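Local atomic coordinates of cellulose biosynthesis protein BcsG (Salmonella typhimurium LT2, PDB entry 5OLT), a protein that is required for cellulose biosynthesis and is represented here by its zinc-binding extramembrane domain, of the alkaline phosphatase family. Residues N31-L34 / N35-A39; R237-K240 / L241-L245; I90-K93 / H94-S97; S68-W71 / S72-E75. All blocks are in the same frame, centred on the assembly; numbering follows the deposited sequence.

Contact 1: N31-L34 / N35-A39; sequences NAWL and NTFYA
Leu34 lies against Tyr38 one turn on in the α-helix 27-42, an i to i+4 contact in which the branched end of the leucine meets the outer half of the phenol. Leu34 CG comes within 3.7 Å of Tyr38 CE2, and Leu34 CD2 within 3.6 Å of Tyr38 OH. Tyr38 CG lies beside the backbone N (chi1 -72°), which lays the ring back along the helix over Leu34; the leucine points outward to Val361. The phenol oxygen is hydrogen-bonded to Glu356, which helps to hold the far end of the ring.

Trp33 and Phe37 repeat the spacing on the buried side. Phe37 CB sits over one face of the indole, 4.2 Å from the centroid of the six-membered ring and 15° off its normal, a CH-pi contact. The two rings are nearly parallel, planes 18° apart, but laterally displaced, with little stacking between them. Trp33 NE1 donates a hydrogen bond to Pro19 O, and Tyr365 meets the indole edge-to-face.

Asn35 N donates a hydrogen bond to Asn31 O at 3.0 Å. On the exposed side Ala32 O accepts from Thr36 N and Thr36 OG1, each at 2.9 Å, the hydroxyl lying above the carbonyl plane.

Contact 2: R237-K240 / L241-L245; sequences RAQK and LFDEL
Helix 234-255, the α-helix that leads into strand 259-265 of the central mixed sheet, carries here three successive i to i+4 side-chain pairs: Ala238 with Phe242, Gln239 with Asp243, and Lys240 with Glu244. The amide of Gln239 gives the direct polar link. Its NE2 donates to Asp243 OD2 at 2.9 Å with an N-H...O angle of 157°, reaching the oxygen on the syn side but somewhat out of the carboxylate plane. The amide meets the carboxylate steeply turned, their planes 71° apart. A bend at chi2 (75°) turns the glutamine amide along the helix toward its C-terminal end, where Asp243 lies. The other carboxylate oxygen, Asp243 OD1, is hydrogen-bonded to His82 NE2, and this second grip should limit rotation of the group.

Lys240 and Glu244 do not form a direct salt bridge, NZ and OE2 being 4.3 Å apart. One water spans them instead, accepting from Lys240 NZ at 3.2 Å and donating to Glu244 OE2 at 2.7 Å. Glu244 OE1 is held by the backbone N of Leu192, at the start of helix 191-203.

On the buried side, Ala238 O lies over one face of the Phe242 ring, 3.1 Å from CG, while the same oxygen accepts from Phe242 N at 2.8 Å. Ala238 CB touches Phe242 CE2 at 4.1 Å. Trp85 and His82 both meet this phenylalanine edge-to-face. Polar pairs on the partly exposed side and an aromatic on the buried side make this an amphipathic helix, packed beside the sheet of an α/β fold of the alkaline phosphatase family.

Contact 3: I90-K93 / H94-S97; sequences ILFK and HFNS
Between Phe92 and Phe95 the chain turns a corner at Lys93 and His94, where psi of Lys93 falls to -17° and breaks the extended course of strand 90-96, so that the CA atoms of the two phenylalanines stand 5.7 Å apart. The strand lies in the central mixed sheet between strands 291-299 and 310-312. Both side chains leave the corner on its buried side. Their CB atoms meet at 3.7 Å, and from there the rings form an edge-to-face (T-shaped) pair.

Phe95 supplies the edge. Its CD2 lies over one face of the Phe92 ring, offset toward the rim, 4.0 Å from Phe92 CG and 4.0 Å from Phe92 CD2. The centroids are 5.5 Å apart and the planes make 76° with each other. Phe95 CG is anti to its own backbone N (chi1 -170°), whereas Phe92 CG lies beside its N; the differing first torsions, with the corner in the backbone, let the edge of Phe95 reach the Phe92 face. Strand 291-299 touches both rings at Ala294, helix 318-328 does so at Ile321, and Tyr318 forms a further edge-to-face pair with Phe95.

At the corner itself, the His94 imidazole stands with one face above the preceding carbonyl, Lys93 O being 3.2 Å from His94 CG. Lys93 turns its amine elsewhere, toward Asp311, in a long, weak ion pair.

No hydrogen bond joins 90-93 to 94-97. The side-chain contact across the corner is therefore apolar and aromatic, the hydrogen-bearing, electropositive edge of Phe95 meeting the electron-rich face of Phe92.

Contact 4: S68-W71 / S72-E75; sequences SLSW and SDVE
The carboxylate of Asp73 is approached from above its plane by Ser70 N, which donates to OD2 at 2.9 Å, and Ser70 OG accepts in return from Asp73 N at 3.1 Å; the two bonds make a capping box at the start of helix 71-76. The indole of Trp71, the other flat group, has Val74 CB obliquely beside it, 4.4 Å from CE3, and meets the ring of Trp85 with planes about 50° apart.

Ser70 is the N-cap. Its OG sits between the backbone N and the carbonyl carbon, and this chi1 of 68° brings it to the backbone N of Asp73. Each carboxylate oxygen has further support: OD2 also accepts from Gly269 N and OD1 from Leu271 N, so several bonds fix the orientation of the group.

The N-cap lies three residues after zinc ligand Cys67, and Leu69 pairs through its backbone with His267, another ligand. This puts the box close to the metal site, where it probably helps to position the ligand-bearing loop. Leu69 CD1 also packs on Val74 CG2 at 3.6 Å. On the polar side a water lies 2.8 Å from Ser70 OG and donates to Asp73 OD1 at 2.7 Å.

From the N terminus the order is contact 1 (31-39), contact 4 (68-75), contact 3 (90-97) and contact 2 (237-245). Each is continuous in sequence, so none closes a long loop, and none nests in or crosses another. Contact 4 is the junction: its Trp71 NE1 makes a weak hydrogen bond to Phe92 O of contact 3, and Leu69 CD1 packs on Phe242 CZ of contact 2 at 3.9 Å. The turn after strand 60-66 thus ties strand 90-96 to helix 234-255 beside the zinc site. Contact 1, on helix 27-42 against the four-stranded sheet of residues 355-380, touches none of the others, its nearest atoms about 7 Å from contact 3.

Contact 1: N31-L34 / N35-A39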
loop_
_atom_site.group_PDB
_atom_site.type_symbol
_atom_site.label_atom_id
_atom_site.label_comp_id
_atom_site.label_asym_id
_atom_site.label_seq_id
_atom_site.Cartn_x
_atom_site.Cartn_y
_atom_site.Cartn_z
ATOM N N ASN A 31 8.876 -20.811 -14.214
ATOM C CA ASN A 31 7.968 -21.514 -13.298
ATOM C C ASN A 31 8.700 -21.852 -11.988
ATOM O O ASN A 31 8.179 -21.643 -10.873
ATOM C CB ASN A 31 7.462 -22.834 -13.940
ATOM C CG ASN A 31 6.309 -22.633 -14.891
ATOM O OD1 ASN A 31 5.660 -21.576 -14.918
ATOM N ND2 ASN A 31 6.002 -23.668 -15.653
ATOM N N ALA A 32 9.921 -22.374 -12.112
ATOM C CA ALA A 32 10.698 -22.736 -10.930
ATOM C C ALA A 32 11.011 -21.488 -10.081
ATOM O O ALA A 32 10.934 -21.534 -8.858
ATOM C CB ALA A 32 11.970 -23.462 -11.314
ATOM N N TRP A 33 11.378 -20.380 -10.748
ATOM C CA TRP A 33 11.642 -19.135 -10.044
ATOM C C TRP A 33 10.407 -18.696 -9.231
ATOM O O TRP A 33 10.552 -18.310 -8.054
ATOM C CB TRP A 33 12.097 -18.026 -11.013
ATOM C CG TRP A 33 12.454 -16.791 -10.263
ATOM C CD1 TRP A 33 13.665 -16.472 -9.741
ATOM C CD2 TRP A 33 11.558 -15.732 -9.876
ATOM N NE1 TRP A 33 13.583 -15.297 -9.041
ATOM C CE2 TRP A 33 12.305 -14.816 -9.116
ATOM C CE3 TRP A 33 10.185 -15.475 -10.112
ATOM C CZ2 TRP A 33 11.731 -13.650 -8.577
ATOM C CZ3 TRP A 33 9.615 -14.322 -9.562
ATOM C CH2 TRP A 33 10.385 -13.430 -8.811
ATOM N N LEU A 34 9.228 -18.776 -9.851
ATOM C CA LEU A 34 8.030 -18.364 -9.130
ATOM C C LEU A 34 7.774 -19.232 -7.891
ATOM O O LEU A 34 7.410 -18.716 -6.834
ATOM C CB LEU A 34 6.826 -18.334 -10.065
ATOM C CG LEU A 34 5.495 -17.820 -9.472
ATOM C CD1 LEU A 34 5.594 -16.316 -9.124
ATOM C CD2 LEU A 34 4.344 -18.061 -10.429
ATOM N N ASN A 35 7.925 -20.559 -8.041
ATOM C CA ASN A 35 7.778 -21.411 -6.892
ATOM C C ASN A 35 8.803 -21.101 -5.798
ATOM O O ASN A 35 8.474 -21.138 -4.612
ATOM C CB ASN A 35 7.816 -22.895 -7.311
ATOM C CG ASN A 35 6.453 -23.409 -7.742
ATOM O OD1 ASN A 35 5.441 -23.128 -7.101
ATOM N ND2 ASN A 35 6.418 -24.126 -8.852
ATOM N N THR A 36 10.028 -20.753 -6.216
ATOM C CA THR A 36 11.103 -20.349 -5.276
ATOM C C THR A 36 10.714 -19.057 -4.544
ATOM O O THR A 36 10.891 -18.955 -3.336
ATOM C CB THR A 36 12.435 -20.210 -6.013
ATOM O OG1 THR A 36 12.733 -21.483 -6.580
ATOM C CG2 THR A 36 13.558 -19.818 -5.058
ATOM N N PHE A 37 10.136 -18.112 -5.302
ATOM C CA PHE A 37 9.622 -16.881 -4.706
ATOM C C PHE A 37 8.524 -17.192 -3.675
ATOM O O PHE A 37 8.575 -16.707 -2.550
ATOM C CB PHE A 37 9.123 -15.961 -5.834
ATOM C CG PHE A 37 8.316 -14.752 -5.365
ATOM C CD1 PHE A 37 8.949 -13.583 -4.955
ATOM C CD2 PHE A 37 6.927 -14.793 -5.357
ATOM C CE1 PHE A 37 8.211 -12.464 -4.539
ATOM C CE2 PHE A 37 6.179 -13.700 -4.923
ATOM C CZ PHE A 37 6.822 -12.528 -4.535
ATOM N N TYR A 38 7.549 -18.041 -4.028
ATOM C CA TYR A 38 6.483 -18.342 -3.088
ATOM C C TYR A 38 7.041 -18.978 -1.817
ATOM O O TYR A 38 6.593 -18.665 -0.731
ATOM C CB TYR A 38 5.459 -19.305 -3.691
ATOM C CG TYR A 38 4.558 -18.739 -4.768
ATOM C CD1 TYR A 38 4.100 -17.397 -4.745
ATOM C CD2 TYR A 38 4.115 -19.567 -5.817
ATOM C CE1 TYR A 38 3.228 -16.928 -5.758
ATOM C CE2 TYR A 38 3.269 -19.101 -6.810
ATOM C CZ TYR A 38 2.817 -17.800 -6.772
ATOM O OH TYR A 38 1.971 -17.373 -7.753
ATOM N N ALA A 39 8.012 -19.896 -1.980
ATOM C CA ALA A 39 8.594 -20.585 -0.809
ATOM C C ALA A 39 9.280 -19.586 0.091
ATOM O O ALA A 39 9.085 -19.621 1.300
ATOM C CB ALA A 39 9.566 -21.658 -1.262
#

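Contact 2: R237-K240 / L241-L245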
loop_
_atom_site.group_PDB
_atom_site.type_symbol
_atom_site.label_atom_id
_atom_site.label_comp_id
_atom_site.label_asym_id
_atom_site.label_seq_id
_atom_site.Cartn_x
_atom_site.Cartn_y
_atom_site.Cartn_z
ATOM N N ARG A 237 -9.598 15.021 -11.166
ATOM C CA ARG A 237 -9.868 14.281 -9.937
ATOM C C ARG A 237 -8.617 14.060 -9.113
ATOM O O ARG A 237 -8.658 14.098 -7.871
ATOM C CB ARG A 237 -10.581 12.975 -10.250
ATOM C CG ARG A 237 -12.022 13.210 -10.723
ATOM C CD ARG A 237 -12.655 11.885 -11.059
ATOM N NE ARG A 237 -12.153 11.403 -12.340
ATOM C CZ ARG A 237 -11.994 10.121 -12.665
ATOM N NH1 ARG A 237 -12.116 9.168 -11.731
ATOM N NH2 ARG A 237 -11.605 9.798 -13.895
ATOM N N ALA A 238 -7.507 13.776 -9.798
ATOM C CA ALA A 238 -6.247 13.505 -9.070
ATOM C C ALA A 238 -5.723 14.788 -8.442
ATOM O O ALA A 238 -5.326 14.772 -7.275
ATOM C CB ALA A 238 -5.229 12.865 -9.998
ATOM N N GLN A 239 -5.750 15.918 -9.180
ATOM C CA GLN A 239 -5.386 17.192 -8.578
ATOM C C GLN A 239 -6.254 17.498 -7.350
ATOM O O GLN A 239 -5.725 17.950 -6.321
ATOM C CB GLN A 239 -5.534 18.293 -9.637
ATOM C CG GLN A 239 -5.251 19.691 -9.089
ATOM C CD GLN A 239 -3.776 19.992 -8.870
ATOM O OE1 GLN A 239 -2.894 19.477 -9.606
ATOM N NE2 GLN A 239 -3.487 20.871 -7.893
ATOM N N LYS A 240 -7.573 17.291 -7.463
ATOM C CA LYS A 240 -8.479 17.550 -6.354
ATOM C C LYS A 240 -8.111 16.697 -5.156
ATOM O O LYS A 240 -8.028 17.192 -4.031
ATOM C CB LYS A 240 -9.921 17.263 -6.798
ATOM C CG LYS A 240 -10.974 17.360 -5.695
ATOM C CD LYS A 240 -12.351 17.190 -6.317
ATOM C CE LYS A 240 -13.496 17.258 -5.314
ATOM N NZ LYS A 240 -14.017 18.617 -5.129
ATOM N N LEU A 241 -7.867 15.402 -5.393
ATOM C CA LEU A 241 -7.482 14.505 -4.301
ATOM C C LEU A 241 -6.165 14.941 -3.659
ATOM O O LEU A 241 -6.054 14.987 -2.431
ATOM C CB LEU A 241 -7.344 13.066 -4.826
ATOM C CG LEU A 241 -6.817 12.053 -3.790
ATOM C CD1 LEU A 241 -7.712 11.957 -2.543
ATOM C CD2 LEU A 241 -6.644 10.695 -4.447
ATOM N N PHE A 242 -5.170 15.252 -4.494
ATOM C CA PHE A 242 -3.868 15.584 -3.943
ATOM C C PHE A 242 -3.931 16.905 -3.185
ATOM O O PHE A 242 -3.291 17.047 -2.146
ATOM C CB PHE A 242 -2.802 15.638 -5.037
ATOM C CG PHE A 242 -2.617 14.338 -5.799
ATOM C CD1 PHE A 242 -3.046 13.113 -5.299
ATOM C CD2 PHE A 242 -1.954 14.366 -7.039
ATOM C CE1 PHE A 242 -2.861 11.963 -6.063
ATOM C CE2 PHE A 242 -1.777 13.210 -7.795
ATOM C CZ PHE A 242 -2.226 12.002 -7.288
ATOM N N ASP A 243 -4.711 17.865 -3.691
ATOM C CA ASP A 243 -4.918 19.123 -2.953
ATOM C C ASP A 243 -5.632 18.893 -1.623
ATOM O O ASP A 243 -5.256 19.515 -0.604
ATOM C CB ASP A 243 -5.723 20.100 -3.819
ATOM C CG ASP A 243 -4.865 20.760 -4.925
ATOM O OD1 ASP A 243 -3.606 20.719 -4.843
ATOM O OD2 ASP A 243 -5.495 21.327 -5.865
ATOM N N GLU A 244 -6.597 17.954 -1.593
ATOM C CA GLU A 244 -7.276 17.671 -0.339
ATOM C C GLU A 244 -6.362 16.949 0.644
ATOM O O GLU A 244 -6.394 17.263 1.828
ATOM C CB GLU A 244 -8.569 16.910 -0.571
ATOM C CG GLU A 244 -9.619 17.806 -1.207
ATOM C CD GLU A 244 -11.016 17.225 -1.167
ATOM O OE1 GLU A 244 -11.212 16.014 -0.903
ATOM O OE2 GLU A 244 -11.963 18.022 -1.432
ATOM N N LEU A 245 -5.560 16.000 0.158
ATOM C CA LEU A 245 -4.619 15.325 1.058
ATOM C C LEU A 245 -3.604 16.317 1.613
ATOM O O LEU A 245 -3.303 16.281 2.810
ATOM C CB LEU A 245 -3.919 14.170 0.345
ATOM C CG LEU A 245 -4.825 12.994 -0.029
ATOM C CD1 LEU A 245 -4.009 11.995 -0.848
ATOM C CD2 LEU A 245 -5.419 12.333 1.220
HETATM O O HOH W 1 -11.924 20.079 -3.239
#

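Contact 3: I90-K93 / H94-S97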
loop_
_atom_site.group_PDB
_atom_site.type_symbol
_atom_site.label_atom_id
_atom_site.label_comp_id
_atom_site.label_asym_id
_atom_site.label_seq_id
_atom_site.Cartn_x
_atom_site.Cartn_y
_atom_site.Cartn_z
ATOM N N ILE A 90 9.066 9.663 3.633
ATOM C CA ILE A 90 9.600 8.485 2.958
ATOM C C ILE A 90 8.758 8.279 1.710
ATOM O O ILE A 90 7.515 8.298 1.805
ATOM C CB ILE A 90 9.498 7.252 3.877
ATOM C CG1 ILE A 90 10.284 7.442 5.173
ATOM C CG2 ILE A 90 9.934 5.994 3.108
ATOM C CD1 ILE A 90 9.942 6.399 6.237
ATOM N N LEU A 91 9.382 8.059 0.571
ATOM C CA LEU A 91 8.628 7.869 -0.675
ATOM C C LEU A 91 9.216 6.690 -1.426
ATOM O O LEU A 91 10.421 6.686 -1.749
ATOM C CB LEU A 91 8.692 9.174 -1.499
ATOM C CG LEU A 91 7.915 9.227 -2.807
ATOM C CD1 LEU A 91 6.425 9.002 -2.567
ATOM C CD2 LEU A 91 8.152 10.583 -3.471
ATOM N N PHE A 92 8.372 5.698 -1.707
ATOM C CA PHE A 92 8.834 4.537 -2.478
ATOM C C PHE A 92 8.715 4.779 -3.973
ATOM O O PHE A 92 7.662 5.228 -4.461
ATOM C CB PHE A 92 7.959 3.323 -2.121
ATOM C CG PHE A 92 8.178 2.791 -0.727
ATOM C CD1 PHE A 92 7.500 3.341 0.371
ATOM C CD2 PHE A 92 9.004 1.697 -0.514
ATOM C CE1 PHE A 92 7.680 2.842 1.657
ATOM C CE2 PHE A 92 9.188 1.176 0.774
ATOM C CZ PHE A 92 8.520 1.738 1.877
ATOM N N LYS A 93 9.772 4.434 -4.707
ATOM C CA LYS A 93 9.842 4.593 -6.153
ATOM C C LYS A 93 9.622 3.304 -6.938
ATOM O O LYS A 93 9.322 3.344 -8.098
ATOM C CB LYS A 93 11.170 5.259 -6.551
ATOM C CG LYS A 93 11.381 6.668 -5.990
ATOM C CD LYS A 93 10.247 7.594 -6.412
ATOM C CE LYS A 93 10.446 9.026 -5.922
ATOM N NZ LYS A 93 11.592 9.669 -6.613
ATOM N N HIS A 94 9.753 2.163 -6.262
ATOM C CA HIS A 94 9.551 0.861 -6.893
ATOM C C HIS A 94 8.748 -0.018 -5.951
ATOM O O HIS A 94 9.160 -1.147 -5.629
ATOM C CB HIS A 94 10.901 0.234 -7.323
ATOM C CG HIS A 94 11.544 1.002 -8.422
ATOM N ND1 HIS A 94 11.066 0.959 -9.717
ATOM C CD2 HIS A 94 12.563 1.886 -8.421
ATOM C CE1 HIS A 94 11.790 1.761 -10.474
ATOM N NE2 HIS A 94 12.685 2.357 -9.707
ATOM N N PHE A 95 7.575 0.481 -5.548
ATOM C CA PHE A 95 6.636 -0.269 -4.712
ATOM C C PHE A 95 5.656 -0.983 -5.627
ATOM O O PHE A 95 4.999 -0.346 -6.443
ATOM C CB PHE A 95 5.868 0.706 -3.800
ATOM C CG PHE A 95 5.061 0.018 -2.754
ATOM C CD1 PHE A 95 3.791 -0.555 -3.062
ATOM C CD2 PHE A 95 5.559 -0.109 -1.463
ATOM C CE1 PHE A 95 3.053 -1.192 -2.076
ATOM C CE2 PHE A 95 4.797 -0.705 -0.481
ATOM C CZ PHE A 95 3.562 -1.264 -0.778
ATOM N N ASN A 96 5.579 -2.310 -5.478
ATOM C CA ASN A 96 4.696 -3.106 -6.331
ATOM C C ASN A 96 3.430 -3.470 -5.593
ATOM O O ASN A 96 3.463 -4.021 -4.505
ATOM C CB ASN A 96 5.427 -4.380 -6.746
ATOM C CG ASN A 96 4.662 -5.146 -7.792
ATOM O OD1 ASN A 96 4.445 -4.616 -8.894
ATOM N ND2 ASN A 96 4.236 -6.374 -7.469
ATOM N N SER A 97 2.284 -3.189 -6.220
ATOM C CA SER A 97 1.004 -3.440 -5.543
ATOM C C SER A 97 0.564 -4.916 -5.578
ATOM O O SER A 97 -0.349 -5.290 -4.845
ATOM C CB SER A 97 -0.120 -2.586 -6.149
ATOM O OG SER A 97 -0.410 -3.039 -7.449
#

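Contact 4: S68-W71 / S72-E75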
loop_
_atom_site.group_PDB
_atom_site.type_symbol
_atom_site.label_atom_id
_atom_site.label_comp_id
_atom_site.label_asym_id
_atom_site.label_seq_id
_atom_site.Cartn_x
_atom_site.Cartn_y
_atom_site.Cartn_z
ATOM N N SER A 68 -6.758 3.027 -8.142
ATOM C CA SER A 68 -6.523 3.574 -9.489
ATOM C C SER A 68 -5.509 4.729 -9.527
ATOM O O SER A 68 -5.775 5.771 -10.143
ATOM C CB SER A 68 -7.850 3.970 -10.168
ATOM O OG SER A 68 -8.691 2.827 -10.287
ATOM N N LEU A 69 -4.332 4.498 -8.933
ATOM C CA LEU A 69 -3.257 5.484 -8.881
ATOM C C LEU A 69 -1.927 4.742 -8.960
ATOM O O LEU A 69 -1.502 4.128 -7.972
ATOM C CB LEU A 69 -3.364 6.303 -7.578
ATOM C CG LEU A 69 -2.220 7.327 -7.399
ATOM C CD1 LEU A 69 -2.233 8.341 -8.517
ATOM C CD2 LEU A 69 -2.415 8.013 -6.039
ATOM N N SER A 70 -1.252 4.852 -10.101
ATOM C CA SER A 70 0.140 4.359 -10.252
ATOM C C SER A 70 1.069 5.499 -10.641
ATOM O O SER A 70 0.616 6.586 -11.026
ATOM C CB SER A 70 0.201 3.275 -11.331
ATOM O OG SER A 70 -0.063 3.872 -12.605
ATOM N N TRP A 71 2.373 5.249 -10.574
ATOM C CA TRP A 71 3.304 6.260 -11.076
ATOM C C TRP A 71 3.059 6.584 -12.530
ATOM O O TRP A 71 3.171 7.758 -12.906
ATOM C CB TRP A 71 4.757 5.848 -10.887
ATOM C CG TRP A 71 5.269 6.019 -9.476
ATOM C CD1 TRP A 71 5.788 5.023 -8.657
ATOM C CD2 TRP A 71 5.427 7.245 -8.730
ATOM N NE1 TRP A 71 6.226 5.546 -7.461
ATOM C CE2 TRP A 71 6.005 6.904 -7.460
ATOM C CE3 TRP A 71 5.109 8.590 -8.990
ATOM C CZ2 TRP A 71 6.291 7.879 -6.473
ATOM C CZ3 TRP A 71 5.342 9.544 -7.989
ATOM C CH2 TRP A 71 5.933 9.183 -6.748
ATOM N N SER A 72 2.741 5.575 -13.367
ATOM C CA SER A 72 2.437 5.819 -14.754
ATOM C C SER A 72 1.247 6.789 -14.903
ATOM O O SER A 72 1.243 7.657 -15.779
ATOM C CB SER A 72 2.122 4.498 -15.429
ATOM O OG SER A 72 1.836 4.707 -16.780
ATOM N N ASP A 73 0.231 6.621 -14.055
ATOM C CA ASP A 73 -0.911 7.521 -14.114
ATOM C C ASP A 73 -0.509 8.948 -13.729
ATOM O O ASP A 73 -0.960 9.895 -14.372
ATOM C CB ASP A 73 -2.019 7.102 -13.155
ATOM C CG ASP A 73 -2.573 5.696 -13.387
ATOM O OD1 ASP A 73 -2.563 5.186 -14.537
ATOM O OD2 ASP A 73 -3.070 5.134 -12.373
ATOM N N VAL A 74 0.334 9.075 -12.698
ATOM C CA VAL A 74 0.788 10.409 -12.253
ATOM C C VAL A 74 1.546 11.093 -13.411
ATOM O O VAL A 74 1.312 12.285 -13.705
ATOM C CB VAL A 74 1.641 10.335 -10.993
ATOM C CG1 VAL A 74 2.145 11.730 -10.608
ATOM C CG2 VAL A 74 0.849 9.726 -9.850
ATOM N N GLU A 75 2.421 10.341 -14.080
ATOM C CA GLU A 75 3.169 10.864 -15.214
ATOM C C GLU A 75 2.212 11.283 -16.341
ATOM O O GLU A 75 2.288 12.422 -16.854
ATOM C CB GLU A 75 4.192 9.828 -15.696
ATOM C CG GLU A 75 4.901 10.233 -16.984
ATOM C CD GLU A 75 5.962 11.313 -16.788
ATOM O OE1 GLU A 75 6.301 11.641 -15.619
ATOM O OE2 GLU A 75 6.460 11.842 -17.817
HETATM O O HOH W 2 -1.898 2.537 -14.231
#